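PDB 1WD5: hypothetical protein TT1426 from Thermus thermophilus, which is a predicted phosphoribosyltransferase of the type I family, and so probably transfers phosphoribosyl groups, although its substrate is not established. Local coordinates for residues 180-184 with 185-189. Sequence-based numbering, arbitrary orientation.
Sequences DFAAV and GAYYL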
loop_
_atom_site.group_PDB
_atom_site.type_symbol
_atom_site.label_atom_id
_atom_site.label_comp_id
_atom_site.label_asym_id
_atom_site.label_seq_id
_atom_site.Cartn_x
_atom_site.Cartn_y
_atom_site.Cartn_z
ATOM N N ASP A 180 -21.750 -4.827 -4.755
ATOM C CA ASP A 180 -21.594 -5.648 -5.949
ATOM C C ASP A 180 -20.263 -5.355 -6.634
ATOM O O ASP A 180 -20.175 -5.307 -7.865
ATOM C CB ASP A 180 -22.756 -5.391 -6.914
ATOM C CG ASP A 180 -22.870 -3.932 -7.318
ATOM O OD1 ASP A 180 -22.887 -3.060 -6.423
ATOM O OD2 ASP A 180 -22.952 -3.657 -8.535
ATOM N N PHE A 181 -19.228 -5.171 -5.822
ATOM C CA PHE A 181 -17.890 -4.872 -6.320
ATOM C C PHE A 181 -17.512 -5.741 -7.508
ATOM O O PHE A 181 -17.548 -6.965 -7.430
ATOM C CB PHE A 181 -16.854 -5.079 -5.216
ATOM C CG PHE A 181 -15.458 -4.686 -5.611
ATOM C CD1 PHE A 181 -15.043 -3.359 -5.522
ATOM C CD2 PHE A 181 -14.561 -5.638 -6.084
ATOM C CE1 PHE A 181 -13.751 -2.991 -5.896
ATOM C CE2 PHE A 181 -13.269 -5.280 -6.461
ATOM C CZ PHE A 181 -12.863 -3.959 -6.367
ATOM N N ALA A 182 -17.142 -5.097 -8.609
ATOM C CA ALA A 182 -16.739 -5.810 -9.810
ATOM C C ALA A 182 -15.218 -5.918 -9.808
ATOM O O ALA A 182 -14.653 -6.912 -9.357
ATOM C CB ALA A 182 -17.210 -5.054 -11.043
ATOM N N ALA A 183 -14.565 -4.880 -10.314
ATOM C CA ALA A 183 -13.113 -4.821 -10.376
ATOM C C ALA A 183 -12.717 -3.362 -10.179
ATOM O O ALA A 183 -13.499 -2.458 -10.480
ATOM C CB ALA A 183 -12.627 -5.323 -11.727
ATOM N N VAL A 184 -11.513 -3.125 -9.672
ATOM C CA VAL A 184 -11.069 -1.753 -9.442
ATOM C C VAL A 184 -11.205 -0.878 -10.682
ATOM O O VAL A 184 -11.741 0.223 -10.613
ATOM C CB VAL A 184 -9.607 -1.701 -8.978
ATOM C CG1 VAL A 184 -9.154 -0.253 -8.877
ATOM C CG2 VAL A 184 -9.467 -2.396 -7.631
ATOM N N GLY A 185 -10.719 -1.380 -11.812
ATOM C CA GLY A 185 -10.775 -0.624 -13.051
ATOM C C GLY A 185 -12.173 -0.247 -13.509
ATOM O O GLY A 185 -12.341 0.675 -14.302
ATOM N N ALA A 186 -13.183 -0.950 -13.011
ATOM C CA ALA A 186 -14.550 -0.653 -13.411
ATOM C C ALA A 186 -15.038 0.684 -12.849
ATOM O O ALA A 186 -16.011 1.244 -13.345
ATOM C CB ALA A 186 -15.485 -1.779 -12.966
ATOM N N TYR A 187 -14.357 1.210 -11.834
ATOM C CA TYR A 187 -14.794 2.466 -11.240
ATOM C C TYR A 187 -14.028 3.702 -11.691
ATOM O O TYR A 187 -14.153 4.771 -11.089
ATOM C CB TYR A 187 -14.769 2.347 -9.716
ATOM C CG TYR A 187 -15.579 1.169 -9.228
ATOM C CD1 TYR A 187 -14.984 -0.076 -9.036
ATOM C CD2 TYR A 187 -16.958 1.276 -9.040
ATOM C CE1 TYR A 187 -15.740 -1.191 -8.673
ATOM C CE2 TYR A 187 -17.727 0.166 -8.679
ATOM C CZ TYR A 187 -17.107 -1.063 -8.499
ATOM O OH TYR A 187 -17.853 -2.166 -8.160
ATOM N N TYR A 188 -13.252 3.557 -12.761
ATOM C CA TYR A 188 -12.474 4.660 -13.310
ATOM C C TYR A 188 -12.745 4.829 -14.812
ATOM O O TYR A 188 -12.684 3.858 -15.576
ATOM C CB TYR A 188 -10.976 4.423 -13.104
ATOM C CG TYR A 188 -10.477 4.581 -11.679
ATOM C CD1 TYR A 188 -10.495 3.511 -10.782
ATOM C CD2 TYR A 188 -9.962 5.803 -11.235
ATOM C CE1 TYR A 188 -10.007 3.657 -9.479
ATOM C CE2 TYR A 188 -9.479 5.957 -9.943
ATOM C CZ TYR A 188 -9.502 4.886 -9.070
ATOM O OH TYR A 188 -9.021 5.044 -7.785
ATOM N N LEU A 189 -13.044 6.052 -15.239
ATOM C CA LEU A 189 -13.287 6.285 -16.658
ATOM C C LEU A 189 -11.957 6.093 -17.378
ATOM O O LEU A 189 -11.887 5.466 -18.435
ATOM C CB LEU A 189 -13.810 7.702 -16.896
ATOM C CG LEU A 189 -14.044 8.081 -18.362
ATOM C CD1 LEU A 189 -15.108 7.168 -18.975
ATOM C CD2 LEU A 189 -14.476 9.541 -18.450
HETATM O O HOH W 1 -20.613 -1.942 -8.612
#
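With CG of Y187 anti to its own carbonyl carbon (chi1 -55°) and CG of F181 anti to its backbone N (chi1 -175°), the two rings are brought together where the chain turns. Their planes differ by 24°, but the rings are displaced so far that they hardly overlap, centroids 5.7 Å apart, and they meet through their CE1 atoms rather than by stacking. The phenol of Y187 reaches back to the start of the turn: its OH accepts a hydrogen bond from A182 N at 3.0 Å, and water 1 links the same oxygen to D180 OD2. A side chain thus closes a loop that the backbone tightens from within, through a short 3-10 segment in which A186 N donates to A183 O at 3.0 Å and Y187 N to V184 O at 3.1 Å. In this phosphoribosyltransferase-like fold the turn belongs to the surface loop between the edge strand 171-174 and the last helix, 196-204. Were Y187 replaced by an alanine, A182 N would probably lose this acceptor, water 1 its second anchor and CE1 of F181 its aromatic neighbour. Further along, the buried Y188 sets its ring edge against V184 O, with CD1 3.5 Å from that oxygen, while V184 CG1 lies 4.0 Å from Y188 CE1. The hydroxyl of this tyrosine is hydrogen-bonded to D128 O, and its ring also meets F3.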